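Local coordinates for protein Xcc_ctr_pt (Xanthomonas campestris pv. campestris, PDB 6NJW) that is the C-terminal region, with a Toprim domain, of a Class 2 OLD family nuclease that probably cleaves nucleic acid by a two-metal mechanism, at residues E137-G141 against G142-D146; N164-Q167 against Q168-D171. All coordinates share one frame; numbering follows the deposited sequence.

Contact 1 of 2, residues E137-G141 against G142-D146; sequences ELFAG and GLAED
Leu138 O accepts the backbone N-H of Leu143, with 2.9 Å from N to O; the bond reaches five residues along the chain, one more than in an ordinary alpha turn. The donor stands almost in line with the carbonyl. Such an i to i+5 bond marks a pi-type turn, and here it falls where helix 134-154 bends sharply: the axes of 137-141 and 142-146 are turned 98° from each other, with Gly141 and Gly142 at the junction. Gly142 has a positive phi of 112°, at which a CB would be driven into Gly141 O, so glycine suits the bend.

Past the bend, Ala144 lies under the ring of Phe139. Its CA sits over the ring centre, 3.9 Å from the centroid and only 10° off the normal, a CH-pi contact, while its CB stands 3.9 Å from Phe139 CE1. The small alanine lets the ring come down flat on the backbone. Phe139 gets there with CG anti to its own N, and its ring also reaches Trp169 and Val170 of helix 160-171. Leu138 and Leu143 run side by side, CD2 of the former 3.8 Å from CD1 of the latter, and Leu138 also packs on Leu197 and Pro207.

Contact 2 of 2, residues N164-Q167 against Q168-D171; sequences NALQ and QWVD
Trp169 lays one face of its indole over the preceding turn of helix 160-171, above the carbonyl of Ala165 and the CA of Leu166. Ala165 O lies 3.1 Å from the ring plane, displaced toward the rim; this oxygen is already bonded to the backbone N of Trp169 at 2.9 Å, and the indole NE1 is too poorly angled to share it. Leu166 CA makes a CH-pi contact with the six-membered ring, 4.2 Å from its centroid and 28° off the normal. With CG beside the backbone N (chi1 -53°), the tryptophan folds back along its own helix. Leu166 crosses it at about a right angle and brings CD1 to 3.5 Å from CE3, while Ala165, small enough to admit the wide ring, offers CB to CZ2.

This is the i to i+3 and i to i+4 packing of a regular alpha helix: the N-H groups of Gln168, Trp169, Val170 and Asp171 bond in turn to the carbonyls of Asn164, Ala165, Leu166 and Gln167. Beyond the indole, Leu180 and Leu181 of helix 178-188 join the apolar cluster.

Along the exposed flank, Gln167 bends at chi2 and gives NE2 to Asp171 OD1 at 3.2 Å. The bond is far from straight, with an N-H...O angle of 138°. The oxygen lies in the amide plane of Gln167, yet the amide nitrogen meets the carboxylate from above its plane. Gln167 OE1 accepts a bond from Gln148 of helix 134-154, and Gln168 sends NE2 to Gln175.

With both ends of its amide engaged, Gln167 should be restrained in rotation. It joins a carboxylate, probably charged, to a neighbouring helix through a neutral amide, which can donate to Asp171 and accept from Gln148 at once.

How the contacts relate
Contacts 1 and 2 lie within successive helices, 134-154 and 160-171, and their apolar side chains meet. Phe139 CE1 is 3.5 Å from Trp169 CB, and Phe139 CZ is 3.7 Å from Val170 CG2, so two aromatic residues, each packed on its own helix, Phe139 on a later residue and Trp169 on earlier ones, also join those helices. Both contacts are partly buried, with apolar inner faces and exposed outer ones. Contact 1 is a glycine bend with a widened turn and little side-chain polarity; the side chain of its Leu138 is about 10 Å from the bound magnesium. Contact 2, farther from the chain centre and away from the annotated sites, keeps regular alpha bonding and carries glutamines and an aspartate outside.

Contact 1 of 2, residues E137-G141 against G142-D146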
ATOM      1  N   GLU A 137       9.801  -5.930   2.337  1.00 56.41           N
ATOM      2  CA  GLU A 137      10.436  -5.015   1.387  1.00 53.21           C
ATOM      3  C   GLU A 137      11.110  -3.854   2.113  1.00 49.03           C
ATOM      4  O   GLU A 137      12.274  -3.534   1.849  1.00 55.94           O
ATOM      5  CB  GLU A 137       9.419  -4.500   0.368  1.00 57.20           C
ATOM      6  CG  GLU A 137       9.904  -3.228  -0.333  1.00 59.02           C
ATOM      7  CD  GLU A 137       9.407  -3.071  -1.764  1.00 65.31           C
ATOM      8  OE1 GLU A 137       8.469  -3.793  -2.172  1.00 67.13           O
ATOM      9  OE2 GLU A 137       9.970  -2.211  -2.491  1.00 66.57           O
ATOM     10  N   LEU A 138      10.401  -3.219   3.051  1.00 51.52           N
ATOM     11  CA  LEU A 138      10.998  -2.092   3.763  1.00 48.69           C
ATOM     12  C   LEU A 138      12.220  -2.520   4.563  1.00 52.35           C
ATOM     13  O   LEU A 138      13.204  -1.777   4.650  1.00 53.01           O
ATOM     14  CB  LEU A 138       9.973  -1.440   4.686  1.00 45.82           C
ATOM     15  CG  LEU A 138       8.744  -0.844   4.007  1.00 48.58           C
ATOM     16  CD1 LEU A 138       7.780  -0.351   5.068  1.00 48.86           C
ATOM     17  CD2 LEU A 138       9.176   0.293   3.082  1.00 49.47           C
ATOM     18  N   PHE A 139      12.166  -3.703   5.188  1.00 53.91           N
ATOM     19  CA  PHE A 139      13.324  -4.168   5.941  1.00 48.96           C
ATOM     20  C   PHE A 139      14.526  -4.348   5.029  1.00 49.86           C
ATOM     21  O   PHE A 139      15.646  -3.967   5.382  1.00 49.86           O
ATOM     22  CB  PHE A 139      13.016  -5.484   6.661  1.00 48.53           C
ATOM     23  CG  PHE A 139      14.019  -5.828   7.717  1.00 47.90           C
ATOM     24  CD1 PHE A 139      15.181  -6.502   7.392  1.00 56.14           C
ATOM     25  CD2 PHE A 139      13.816  -5.448   9.034  1.00 52.72           C
ATOM     26  CE1 PHE A 139      16.116  -6.804   8.359  1.00 54.63           C
ATOM     27  CE2 PHE A 139      14.746  -5.748  10.005  1.00 53.18           C
ATOM     28  CZ  PHE A 139      15.902  -6.424   9.662  1.00 50.94           C
ATOM     29  N   ALA A 140      14.311  -4.952   3.863  1.00 49.06           N
ATOM     30  CA  ALA A 140      15.399  -5.177   2.923  1.00 58.83           C
ATOM     31  C   ALA A 140      15.756  -3.909   2.163  1.00 60.08           C
ATOM     32  O   ALA A 140      16.920  -3.718   1.801  1.00 61.19           O
ATOM     33  CB  ALA A 140      15.021  -6.293   1.945  1.00 53.05           C
ATOM     34  N   GLY A 141      14.784  -3.025   1.945  1.00 58.85           N
ATOM     35  CA  GLY A 141      15.007  -1.840   1.139  1.00 57.27           C
ATOM     36  C   GLY A 141      15.358  -0.577   1.900  1.00 54.21           C
ATOM     37  O   GLY A 141      14.922   0.510   1.511  1.00 59.74           O
ATOM     38  N   GLY A 142      16.127  -0.689   2.982  1.00 56.19           N
ATOM     39  CA  GLY A 142      16.733   0.468   3.615  1.00 48.17           C
ATOM     40  C   GLY A 142      16.218   0.827   4.992  1.00 54.38           C
ATOM     41  O   GLY A 142      16.827   1.681   5.645  1.00 57.98           O
ATOM     42  N   LEU A 143      15.135   0.216   5.473  1.00 56.17           N
ATOM     43  CA  LEU A 143      14.613   0.520   6.801  1.00 52.58           C
ATOM     44  C   LEU A 143      14.956  -0.554   7.837  1.00 53.39           C
ATOM     45  O   LEU A 143      14.306  -0.618   8.889  1.00 54.93           O
ATOM     46  CB  LEU A 143      13.096   0.728   6.734  1.00 53.16           C
ATOM     47  CG  LEU A 143      12.639   2.054   6.118  1.00 53.13           C
ATOM     48  CD1 LEU A 143      11.130   2.072   5.872  1.00 46.21           C
ATOM     49  CD2 LEU A 143      13.057   3.233   6.982  1.00 49.40           C
ATOM     50  N   ALA A 144      15.977  -1.376   7.573  1.00 54.19           N
ATOM     51  CA  ALA A 144      16.301  -2.494   8.460  1.00 53.82           C
ATOM     52  C   ALA A 144      16.523  -2.037   9.897  1.00 51.70           C
ATOM     53  O   ALA A 144      15.929  -2.583  10.835  1.00 54.63           O
ATOM     54  CB  ALA A 144      17.542  -3.225   7.942  1.00 55.14           C
ATOM     55  N   GLU A 145      17.374  -1.031  10.090  1.00 48.29           N
ATOM     56  CA  GLU A 145      17.782  -0.652  11.440  1.00 50.30           C
ATOM     57  C   GLU A 145      16.653   0.030  12.208  1.00 53.57           C
ATOM     58  O   GLU A 145      16.499  -0.188  13.416  1.00 54.92           O
ATOM     59  CB  GLU A 145      19.013   0.254  11.381  1.00 60.47           C
ATOM     60  CG  GLU A 145      19.381   0.891  12.712  1.00 61.68           C
ATOM     61  CD  GLU A 145      20.878   1.098  12.873  1.00 78.48           C
ATOM     62  OE1 GLU A 145      21.610   0.995  11.859  1.00 79.89           O
ATOM     63  OE2 GLU A 145      21.321   1.363  14.015  1.00 78.13           O
ATOM     64  N   ASP A 146      15.855   0.863  11.537  1.00 52.15           N
ATOM     65  CA  ASP A 146      14.734   1.502  12.225  1.00 51.53           C
ATOM     66  C   ASP A 146      13.672   0.478  12.628  1.00 45.41           C
ATOM     67  O   ASP A 146      13.037   0.615  13.678  1.00 46.38           O
ATOM     68  CB  ASP A 146      14.120   2.589  11.344  1.00 47.88           C
ATOM     69  CG  ASP A 146      15.123   3.687  10.991  1.00 59.23           C
ATOM     70  OD1 ASP A 146      15.472   4.493  11.880  1.00 62.16           O
ATOM     71  OD2 ASP A 146      15.583   3.720   9.830  1.00 55.63           O
TER

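Contact 2 of 2, residues N164-Q167 against Q168-D171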
ATOM      1  N   ASN A 164      19.329 -12.145  18.413  1.00 56.19           N
ATOM      2  CA  ASN A 164      20.454 -12.462  17.539  1.00 59.93           C
ATOM      3  C   ASN A 164      20.007 -12.613  16.094  1.00 58.73           C
ATOM      4  O   ASN A 164      20.692 -12.154  15.176  1.00 59.54           O
ATOM      5  CB  ASN A 164      21.155 -13.740  18.009  1.00 58.43           C
ATOM      6  CG  ASN A 164      21.928 -13.534  19.286  1.00 61.06           C
ATOM      7  OD1 ASN A 164      22.340 -12.418  19.598  1.00 67.85           O
ATOM      8  ND2 ASN A 164      22.123 -14.609  20.044  1.00 66.05           N
ATOM      9  N   ALA A 165      18.871 -13.276  15.866  1.00 57.56           N
ATOM     10  CA  ALA A 165      18.371 -13.391  14.501  1.00 61.75           C
ATOM     11  C   ALA A 165      18.062 -12.015  13.930  1.00 59.75           C
ATOM     12  O   ALA A 165      18.344 -11.742  12.758  1.00 60.14           O
ATOM     13  CB  ALA A 165      17.133 -14.284  14.458  1.00 49.94           C
ATOM     14  N   LEU A 166      17.505 -11.131  14.760  1.00 58.06           N
ATOM     15  CA  LEU A 166      17.161  -9.785  14.318  1.00 58.36           C
ATOM     16  C   LEU A 166      18.412  -9.006  13.933  1.00 61.67           C
ATOM     17  O   LEU A 166      18.467  -8.385  12.864  1.00 56.41           O
ATOM     18  CB  LEU A 166      16.397  -9.057  15.427  1.00 51.17           C
ATOM     19  CG  LEU A 166      15.817  -7.675  15.100  1.00 56.61           C
ATOM     20  CD1 LEU A 166      15.074  -7.694  13.777  1.00 57.94           C
ATOM     21  CD2 LEU A 166      14.911  -7.182  16.216  1.00 52.81           C
ATOM     22  N   GLN A 167      19.421  -9.013  14.812  1.00 58.87           N
ATOM     23  CA  GLN A 167      20.692  -8.368  14.493  1.00 62.23           C
ATOM     24  C   GLN A 167      21.286  -8.949  13.219  1.00 60.19           C
ATOM     25  O   GLN A 167      21.881  -8.228  12.410  1.00 66.62           O
ATOM     26  CB  GLN A 167      21.659  -8.519  15.669  1.00 63.88           C
ATOM     27  CG  GLN A 167      22.933  -7.689  15.545  1.00 62.20           C
ATOM     28  CD  GLN A 167      22.645  -6.228  15.278  1.00 61.73           C
ATOM     29  OE1 GLN A 167      22.062  -5.539  16.115  1.00 60.31           O
ATOM     30  NE2 GLN A 167      23.052  -5.744  14.104  1.00 58.67           N
ATOM     31  N   GLN A 168      21.097 -10.249  13.009  1.00 64.54           N
ATOM     32  CA  GLN A 168      21.630 -10.911  11.824  1.00 62.92           C
ATOM     33  C   GLN A 168      20.914 -10.457  10.553  1.00 65.27           C
ATOM     34  O   GLN A 168      21.551 -10.278   9.507  1.00 60.13           O
ATOM     35  CB  GLN A 168      21.529 -12.421  12.028  1.00 65.12           C
ATOM     36  CG  GLN A 168      21.628 -13.295  10.810  1.00 72.12           C
ATOM     37  CD  GLN A 168      21.589 -14.759  11.202  1.00 81.99           C
ATOM     38  OE1 GLN A 168      21.623 -15.090  12.392  1.00 83.84           O
ATOM     39  NE2 GLN A 168      21.504 -15.645  10.210  1.00 83.24           N
ATOM     40  N   TRP A 169      19.594 -10.259  10.617  1.00 56.70           N
ATOM     41  CA  TRP A 169      18.884  -9.744   9.447  1.00 62.09           C
ATOM     42  C   TRP A 169      19.317  -8.324   9.120  1.00 62.36           C
ATOM     43  O   TRP A 169      19.413  -7.951   7.946  1.00 62.11           O
ATOM     44  CB  TRP A 169      17.374  -9.753   9.663  1.00 61.77           C
ATOM     45  CG  TRP A 169      16.781 -11.040  10.092  1.00 60.26           C
ATOM     46  CD1 TRP A 169      17.229 -12.299   9.808  1.00 62.10           C
ATOM     47  CD2 TRP A 169      15.604 -11.195  10.877  1.00 57.85           C
ATOM     48  NE1 TRP A 169      16.396 -13.230  10.374  1.00 61.96           N
ATOM     49  CE2 TRP A 169      15.392 -12.577  11.043  1.00 60.39           C
ATOM     50  CE3 TRP A 169      14.710 -10.295  11.466  1.00 56.57           C
ATOM     51  CZ2 TRP A 169      14.323 -13.083  11.781  1.00 61.28           C
ATOM     52  CZ3 TRP A 169      13.644 -10.796  12.189  1.00 55.53           C
ATOM     53  CH2 TRP A 169      13.460 -12.176  12.344  1.00 53.39           C
ATOM     54  N   VAL A 170      19.538  -7.504  10.147  1.00 58.14           N
ATOM     55  CA  VAL A 170      19.995  -6.143   9.911  1.00 61.29           C
ATOM     56  C   VAL A 170      21.351  -6.160   9.220  1.00 66.45           C
ATOM     57  O   VAL A 170      21.581  -5.428   8.252  1.00 61.99           O
ATOM     58  CB  VAL A 170      20.041  -5.366  11.237  1.00 60.48           C
ATOM     59  CG1 VAL A 170      20.764  -4.044  11.057  1.00 62.79           C
ATOM     60  CG2 VAL A 170      18.633  -5.140  11.755  1.00 62.48           C
ATOM     61  N   ASP A 171      22.260  -7.019   9.690  1.00 68.24           N
ATOM     62  CA  ASP A 171      23.590  -7.108   9.098  1.00 64.40           C
ATOM     63  C   ASP A 171      23.556  -7.632   7.672  1.00 64.13           C
ATOM     64  O   ASP A 171      24.507  -7.410   6.923  1.00 73.34           O
ATOM     65  CB  ASP A 171      24.487  -8.001   9.959  1.00 62.59           C
ATOM     66  CG  ASP A 171      24.812  -7.376  11.297  1.00 67.04           C
ATOM     67  OD1 ASP A 171      24.667  -6.139  11.419  1.00 70.80           O
ATOM     68  OD2 ASP A 171      25.211  -8.114  12.231  1.00 71.84           O
TER